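Putative tetR family transcriptional regulator (PDB 2Q24) probably binds cis-regulatory DNA as a TetR-family transcription factor, with an all-helical C-terminal domain, and forms a dimer. Local coordinates at residues 87-92 against 134-139; 92-97 against 153-158. All coordinates share one frame; numbering follows the deposited sequence.

Interaction 1 (87-92 against 134-139); sequences AEALRA and TALMDA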
ATOM      1  N   ALA B  87       7.913  12.096  16.979  1.00 22.59           N
ATOM      2  CA  ALA B  87       6.892  13.146  16.786  1.00 22.90           C
ATOM      3  C   ALA B  87       7.220  14.075  15.607  1.00 23.48           C
ATOM      4  O   ALA B  87       6.321  14.528  14.917  1.00 22.06           O
ATOM      5  CB  ALA B  87       6.672  13.977  18.096  1.00 24.91           C
ATOM      6  N   GLU B  88       8.506  14.347  15.392  1.00 23.75           N
ATOM      7  CA  GLU B  88       8.937  15.109  14.212  1.00 23.85           C
ATOM      8  C   GLU B  88       8.830  14.290  12.946  1.00 22.93           C
ATOM      9  O   GLU B  88       8.480  14.849  11.892  1.00 21.64           O
ATOM     10  CB  GLU B  88      10.361  15.591  14.420  1.00 25.58           C
ATOM     11  CG  GLU B  88      10.433  16.694  15.453  1.00 28.73           C
ATOM     12  CD  GLU B  88      11.830  17.279  15.615  1.00 32.56           C
ATOM     13  OE1 GLU B  88      12.661  17.263  14.663  1.00 29.53           O
ATOM     14  OE2 GLU B  88      12.119  17.777  16.732  1.00 35.39           O
ATOM     15  N   ALA B  89       9.122  12.987  13.011  1.00 22.13           N
ATOM     16  CA  ALA B  89       8.739  12.113  11.857  1.00 21.66           C
ATOM     17  C   ALA B  89       7.240  12.236  11.498  1.00 21.21           C
ATOM     18  O   ALA B  89       6.867  12.449  10.319  1.00 20.94           O
ATOM     19  CB  ALA B  89       9.161  10.609  12.066  1.00 22.03           C
ATOM     20  N   LEU B  90       6.359  12.047  12.496  1.00 20.66           N
ATOM     21  CA  LEU B  90       4.925  12.258  12.311  1.00 22.44           C
ATOM     22  C   LEU B  90       4.613  13.624  11.658  1.00 21.23           C
ATOM     23  O   LEU B  90       3.948  13.667  10.627  1.00 21.93           O
ATOM     24  CB  LEU B  90       4.205  12.060  13.678  1.00 20.85           C
ATOM     25  CG  LEU B  90       2.713  12.383  13.676  1.00 23.34           C
ATOM     26  CD1 LEU B  90       1.960  11.377  12.695  1.00 23.99           C
ATOM     27  CD2 LEU B  90       2.301  12.214  15.169  1.00 24.07           C
ATOM     28  N   ARG B  91       5.177  14.712  12.186  1.00 23.38           N
ATOM     29  CA  ARG B  91       4.955  16.047  11.633  0.50 23.57           C
ATOM     30  C   ARG B  91       5.354  16.138  10.151  1.00 24.09           C
ATOM     31  O   ARG B  91       4.600  16.637   9.335  1.00 23.47           O
ATOM     32  CB  ARG B  91       5.722  17.098  12.478  0.50 24.31           C
ATOM     33  CG  ARG B  91       5.789  18.525  11.886  0.50 25.66           C
ATOM     34  CD  ARG B  91       6.375  19.548  12.875  0.50 26.66           C
ATOM     35  NE  ARG B  91       5.861  19.393  14.255  0.50 28.02           N
ATOM     36  CZ  ARG B  91       4.836  20.063  14.810  0.50 25.85           C
ATOM     37  NH1 ARG B  91       4.160  20.995  14.156  0.50 24.02           N
ATOM     38  NH2 ARG B  91       4.496  19.794  16.047  0.50 26.66           N
ATOM     39  N   ALA B  92       6.573  15.669   9.818  1.00 22.86           N
ATOM     40  CA  ALA B  92       7.028  15.725   8.405  1.00 22.02           C
ATOM     41  C   ALA B  92       6.099  14.926   7.529  1.00 22.27           C
ATOM     42  O   ALA B  92       5.697  15.359   6.431  1.00 22.20           O
ATOM     43  CB  ALA B  92       8.471  15.248   8.263  1.00 21.76           C
ATOM     44  N   THR B 134      -0.579   4.816  11.901  1.00 22.05           N
ATOM     45  CA  THR B 134      -0.432   3.998  13.120  1.00 24.03           C
ATOM     46  C   THR B 134       1.044   3.739  13.496  1.00 23.31           C
ATOM     47  O   THR B 134       1.422   3.836  14.683  1.00 24.13           O
ATOM     48  CB  THR B 134      -1.204   2.651  12.940  1.00 25.27           C
ATOM     49  OG1 THR B 134      -2.595   2.951  12.772  1.00 25.90           O
ATOM     50  CG2 THR B 134      -1.029   1.734  14.151  1.00 28.84           C
ATOM     51  N   ALA B 135       1.876   3.408  12.502  1.00 22.16           N
ATOM     52  CA  ALA B 135       3.296   3.178  12.753  1.00 22.21           C
ATOM     53  C   ALA B 135       3.986   4.420  13.382  1.00 22.46           C
ATOM     54  O   ALA B 135       4.684   4.306  14.423  1.00 23.25           O
ATOM     55  CB  ALA B 135       4.029   2.676  11.488  1.00 22.93           C
ATOM     56  N   LEU B 136       3.677   5.579  12.815  1.00 22.19           N
ATOM     57  CA  LEU B 136       4.208   6.878  13.308  1.00 22.08           C
ATOM     58  C   LEU B 136       3.694   7.157  14.712  1.00 22.52           C
ATOM     59  O   LEU B 136       4.482   7.505  15.619  1.00 23.20           O
ATOM     60  CB  LEU B 136       3.824   7.972  12.334  1.00 20.45           C
ATOM     61  CG  LEU B 136       4.610   7.986  10.979  1.00 20.82           C
ATOM     62  CD1 LEU B 136       3.708   8.853  10.031  1.00 24.02           C
ATOM     63  CD2 LEU B 136       6.045   8.487  11.110  1.00 23.39           C
HETATM   64  N   MSE B 137       2.383   7.018  14.909  1.00 23.56           N
HETATM   65  CA  MSE B 137       1.794   7.335  16.224  1.00 24.76           C
HETATM   66  C   MSE B 137       2.206   6.328  17.306  1.00 25.02           C
HETATM   67  O   MSE B 137       2.487   6.738  18.418  1.00 23.50           O
HETATM   68  CB  MSE B 137       0.280   7.478  16.103  1.00 26.18           C
HETATM   69  CG  MSE B 137      -0.050   8.544  15.055  1.00 30.66           C
HETATM   70 SE   MSE B 137      -1.991   8.781  15.019  1.00 44.67          SE
HETATM   71  CE  MSE B 137      -2.326   9.383  16.821  1.00 31.17           C
ATOM     72  N   ASP B 138       2.312   5.047  16.951  1.00 23.04           N
ATOM     73  CA  ASP B 138       2.808   4.058  17.887  1.00 24.14           C
ATOM     74  C   ASP B 138       4.230   4.444  18.337  1.00 23.98           C
ATOM     75  O   ASP B 138       4.539   4.379  19.543  1.00 22.77           O
ATOM     76  CB  ASP B 138       2.844   2.665  17.246  1.00 25.30           C
ATOM     77  CG  ASP B 138       1.480   2.019  17.186  1.00 27.44           C
ATOM     78  OD1 ASP B 138       0.482   2.614  17.683  1.00 29.26           O
ATOM     79  OD2 ASP B 138       1.412   0.888  16.632  1.00 30.98           O
ATOM     80  N   ALA B 139       5.092   4.825  17.398  1.00 22.98           N
ATOM     81  CA  ALA B 139       6.501   5.146  17.802  1.00 23.75           C
ATOM     82  C   ALA B 139       6.532   6.404  18.674  1.00 23.88           C
ATOM     83  O   ALA B 139       7.272   6.479  19.666  1.00 24.11           O
ATOM     84  CB  ALA B 139       7.397   5.341  16.582  1.00 23.55           C
TER
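Where L90 meets L136, the shortest of the backbone hydrogen bonds inside the two segments stays within one helix, from D138 N to T134 O (2.7 Å); no hydrogen bond crosses between 87-92 and 134-139. The two segments belong to helices 86-106 and 125-142 of the C-terminal domain and run nearly antiparallel, at 153°, with axes 8.8 Å apart. L136 points toward the other helix and sends its two methyls to different targets. CD2 lies against the opposing backbone, 3.8 Å from L90 N, and also meets the methyl of A89, with L136 CD2 and A89 CB 3.9 Å apart. Alanine suits this position because its short side chain leaves room for the leucine. The other methyl, L136 CD1, meets L90 CD1 at 4.1 Å. L90 answers from its own helix: its CG is turned anti to the backbone N (chi1 174°), which carries CD1 across to L136 CB at 3.9 Å. From L90 CD1 it is 4.2 Å to M137 CG, so a single branch of L90 touches two consecutive residues. M137, deposited as selenomethionine, offers the flank of its chain here rather than its selenium. L81 of helix 77-83 touches both A89 and L136, while L183 and L186 pack on L90. R91 forms a salt bridge with D180, and T134, A135 and D138, on another face of their helix, pack on P78 of the second subunit. With four buried, apolar residues in contact and no directional bond between the segments, the pairing here depends on the fit of methyl groups and on their removal from water, while the polar backbone groups are served along each helix.

Interaction 2 (92-97 against 153-158); sequences AWTRRF and TDMFAA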
ATOM      1  N   ALA B  92       6.573  15.669   9.818  1.00 22.86           N
ATOM      2  CA  ALA B  92       7.028  15.725   8.405  1.00 22.02           C
ATOM      3  C   ALA B  92       6.099  14.926   7.529  1.00 22.27           C
ATOM      4  O   ALA B  92       5.697  15.359   6.431  1.00 22.20           O
ATOM      5  CB  ALA B  92       8.471  15.248   8.263  1.00 21.76           C
ATOM      6  N   TRP B  93       5.706  13.752   8.007  1.00 21.71           N
ATOM      7  CA  TRP B  93       4.814  12.911   7.207  1.00 21.90           C
ATOM      8  C   TRP B  93       3.422  13.514   7.008  1.00 21.84           C
ATOM      9  O   TRP B  93       2.823  13.382   5.954  1.00 22.69           O
ATOM     10  CB  TRP B  93       4.706  11.525   7.870  1.00 22.47           C
ATOM     11  CG  TRP B  93       3.925  10.509   7.030  1.00 22.47           C
ATOM     12  CD1 TRP B  93       4.432   9.625   6.094  1.00 23.88           C
ATOM     13  CD2 TRP B  93       2.523  10.297   7.078  1.00 22.56           C
ATOM     14  NE1 TRP B  93       3.397   8.864   5.558  1.00 23.55           N
ATOM     15  CE2 TRP B  93       2.211   9.265   6.138  1.00 23.45           C
ATOM     16  CE3 TRP B  93       1.478  10.895   7.817  1.00 22.26           C
ATOM     17  CZ2 TRP B  93       0.910   8.786   5.965  1.00 24.09           C
ATOM     18  CZ3 TRP B  93       0.147  10.412   7.634  1.00 25.27           C
ATOM     19  CH2 TRP B  93      -0.116   9.390   6.692  1.00 23.49           C
ATOM     20  N   THR B  94       2.874  14.164   8.010  1.00 22.11           N
ATOM     21  CA  THR B  94       1.588  14.795   7.850  1.00 23.83           C
ATOM     22  C   THR B  94       1.578  15.863   6.740  1.00 23.50           C
ATOM     23  O   THR B  94       0.613  16.038   6.091  1.00 22.36           O
ATOM     24  CB  THR B  94       1.029  15.375   9.169  1.00 23.05           C
ATOM     25  OG1 THR B  94       1.807  16.462   9.606  1.00 26.22           O
ATOM     26  CG2 THR B  94       0.891  14.329  10.212  1.00 23.82           C
ATOM     27  N   ARG B  95       2.682  16.566   6.554  1.00 22.60           N
ATOM     28  CA  ARG B  95       2.803  17.475   5.401  1.00 25.44           C
ATOM     29  C   ARG B  95       2.740  16.682   4.084  1.00 24.24           C
ATOM     30  O   ARG B  95       2.073  17.100   3.129  1.00 24.39           O
ATOM     31  CB  ARG B  95       4.071  18.365   5.512  1.00 24.02           C
ATOM     32  CG  ARG B  95       4.000  19.400   6.608  1.00 33.24           C
ATOM     33  CD  ARG B  95       5.183  20.468   6.610  1.00 36.21           C
ATOM     34  NE  ARG B  95       5.433  20.941   5.263  1.00 41.58           N
ATOM     35  CZ  ARG B  95       4.901  22.040   4.718  1.00 42.88           C
ATOM     36  NH1 ARG B  95       4.102  22.838   5.426  1.00 45.39           N
ATOM     37  NH2 ARG B  95       5.199  22.343   3.455  1.00 44.68           N
ATOM     38  N   ARG B  96       3.402  15.526   4.040  1.00 24.01           N
ATOM     39  CA  ARG B  96       3.345  14.657   2.841  1.00 24.02           C
ATOM     40  C   ARG B  96       1.934  14.129   2.630  1.00 22.37           C
ATOM     41  O   ARG B  96       1.472  13.998   1.491  1.00 22.84           O
ATOM     42  CB  ARG B  96       4.355  13.480   2.936  1.00 25.12           C
ATOM     43  CG  ARG B  96       5.838  13.942   3.008  1.00 27.47           C
ATOM     44  CD  ARG B  96       6.201  14.831   1.821  1.00 33.00           C
ATOM     45  NE  ARG B  96       6.358  14.055   0.621  1.00 37.33           N
ATOM     46  CZ  ARG B  96       5.983  14.430  -0.607  1.00 41.59           C
ATOM     47  NH1 ARG B  96       5.366  15.593  -0.848  1.00 39.98           N
ATOM     48  NH2 ARG B  96       6.237  13.601  -1.612  1.00 41.12           N
ATOM     49  N   PHE B  97       1.246  13.824   3.719  1.00 21.62           N
ATOM     50  CA  PHE B  97      -0.163  13.441   3.600  1.00 24.03           C
ATOM     51  C   PHE B  97      -0.963  14.577   2.954  1.00 23.70           C
ATOM     52  O   PHE B  97      -1.775  14.316   2.038  1.00 22.31           O
ATOM     53  CB  PHE B  97      -0.790  13.118   4.966  1.00 22.67           C
ATOM     54  CG  PHE B  97      -2.260  12.757   4.852  1.00 23.83           C
ATOM     55  CD1 PHE B  97      -2.643  11.441   4.659  1.00 26.97           C
ATOM     56  CD2 PHE B  97      -3.230  13.751   4.869  1.00 22.92           C
ATOM     57  CE1 PHE B  97      -4.006  11.127   4.533  1.00 30.47           C
ATOM     58  CE2 PHE B  97      -4.571  13.447   4.703  1.00 24.92           C
ATOM     59  CZ  PHE B  97      -4.960  12.157   4.559  1.00 26.40           C
ATOM     60  N   THR B 153      -7.569   6.322  12.893  1.00 31.15           N
ATOM     61  CA  THR B 153      -8.653   6.657  11.953  1.00 31.45           C
ATOM     62  C   THR B 153      -9.146   8.114  12.174  1.00 30.04           C
ATOM     63  O   THR B 153      -9.617   8.804  11.246  1.00 28.57           O
ATOM     64  CB  THR B 153      -9.800   5.655  12.013  1.00 32.46           C
ATOM     65  OG1 THR B 153     -10.798   6.062  11.074  1.00 38.74           O
ATOM     66  CG2 THR B 153     -10.386   5.615  13.354  1.00 32.55           C
ATOM     67  N   ASP B 154      -9.056   8.553  13.424  1.00 28.88           N
ATOM     68  CA  ASP B 154      -9.449   9.926  13.744  1.00 29.13           C
ATOM     69  C   ASP B 154      -8.396  10.894  13.238  1.00 27.84           C
ATOM     70  O   ASP B 154      -8.708  11.937  12.684  1.00 27.62           O
ATOM     71  CB  ASP B 154      -9.644  10.113  15.261  1.00 29.11           C
ATOM     72  CG  ASP B 154     -10.894   9.464  15.781  1.00 33.12           C
ATOM     73  OD1 ASP B 154     -11.811   9.112  14.996  1.00 31.67           O
ATOM     74  OD2 ASP B 154     -10.974   9.344  17.013  1.00 35.95           O
HETATM   75  N   MSE B 155      -7.123  10.550  13.407  1.00 28.23           N
HETATM   76  CA  MSE B 155      -6.079  11.406  12.894  1.00 28.44           C
HETATM   77  C   MSE B 155      -6.193  11.483  11.363  1.00 27.34           C
HETATM   78  O   MSE B 155      -5.966  12.526  10.738  1.00 26.03           O
HETATM   79  CB  MSE B 155      -4.712  10.861  13.342  1.00 30.96           C
HETATM   80  CG  MSE B 155      -3.592  11.742  12.999  1.00 33.77           C
HETATM   81 SE   MSE B 155      -3.698  13.464  14.104  1.00 42.79          SE
HETATM   82  CE  MSE B 155      -2.015  14.116  13.364  1.00 37.36           C
ATOM     83  N   PHE B 156      -6.505  10.346  10.734  1.00 26.03           N
ATOM     84  CA  PHE B 156      -6.663  10.391   9.296  1.00 26.17           C
ATOM     85  C   PHE B 156      -7.751  11.415   8.899  1.00 24.34           C
ATOM     86  O   PHE B 156      -7.601  12.210   7.973  1.00 23.54           O
ATOM     87  CB  PHE B 156      -7.009   8.995   8.775  1.00 25.96           C
ATOM     88  CG  PHE B 156      -7.094   8.909   7.266  1.00 30.86           C
ATOM     89  CD1 PHE B 156      -6.064   8.279   6.528  1.00 32.77           C
ATOM     90  CD2 PHE B 156      -8.211   9.369   6.580  1.00 32.18           C
ATOM     91  CE1 PHE B 156      -6.168   8.128   5.151  1.00 30.80           C
ATOM     92  CE2 PHE B 156      -8.297   9.258   5.183  1.00 33.47           C
ATOM     93  CZ  PHE B 156      -7.224   8.646   4.468  1.00 27.89           C
ATOM     94  N   ALA B 157      -8.882  11.353   9.585  1.00 23.84           N
ATOM     95  CA  ALA B 157     -10.011  12.242   9.264  1.00 23.09           C
ATOM     96  C   ALA B 157      -9.630  13.715   9.524  1.00 21.73           C
ATOM     97  O   ALA B 157     -10.054  14.602   8.833  1.00 22.46           O
ATOM     98  CB  ALA B 157     -11.192  11.865  10.122  1.00 24.26           C
ATOM     99  N   ALA B 158      -8.839  13.938  10.559  1.00 23.20           N
ATOM    100  CA  ALA B 158      -8.362  15.328  10.862  1.00 21.98           C
ATOM    101  C   ALA B 158      -7.530  15.855   9.725  1.00 22.82           C
ATOM    102  O   ALA B 158      -7.746  16.950   9.208  1.00 21.58           O
ATOM    103  CB  ALA B 158      -7.546  15.303  12.227  1.00 22.22           C
TER
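F97 and F156 form a T-shaped (edge-to-face) stack that joins helices 86-106 and 152-165 in the helical C-terminal domain of this TetR-family protein. The backbones stay well apart here, with F97 CA and F156 CA 9.2 Å from each other, and long side chains bridge the distance. The ring planes stand at 76°, their centroids 5.3 Å apart, and the edge of F97 is presented to a face of F156. Both rings have CG anti to the backbone N (chi1 -176° for F156), but they start differently: the side chain of F97 already sets out toward 153-158, whereas that of F156 starts out aside and only its ring reaches across. Phenylalanine fits both places, being flat and apolar, with polarised C-H groups at its edge that can face a pi cloud. Were F156 replaced by an alanine, the edge of F97 would probably lose the aromatic face it meets, and a gap would be likely beside I129 and Q130, on which the F156 ring also packs. A second, looser touch lies alongside: M155, deposited as selenomethionine, turns at chi2 (68°) and then extends, bringing its terminal CE to within 4.3 Å of T94 CG2. Threonine serves well on this buried surface because its OG1 is hydrogen-bonded to the backbone oxygen of R91, leaving the methyl to pack. L159, one turn along from M155, also touches T94 and F97, while V182 and L183 of helix 172-185 meet M155. Within the aromatic pair the nearest approach is made by F97 CE1, 3.7 Å from F156 CE1 and 4.0 Å from F156 CD1; the adjacent F97 CZ stands 4.1 Å above the F156 ring plane, displaced toward its rim.

How the interactions relate
Interactions 1 and 2 both use helix 86-106, sharing A92, and pair it with two helices that follow each other in the chain, 125-142 and 152-165. The centre of interaction 2 lies closer to the chain's centre (about 9 Å against about 16 Å), yet all four touching residues are buried in interaction 1, whose outer flank meets the second subunit, while F156 is partly exposed. Neither has a hydrogen bond between its segments. Interaction 1 packs through aliphatic groups, whereas interaction 2 spans a wider backbone separation, chiefly with an aromatic pair. L136 CD1 packs on W93 CG, and M137 SE on M155 CB, so the two contacts abut through apolar side chains.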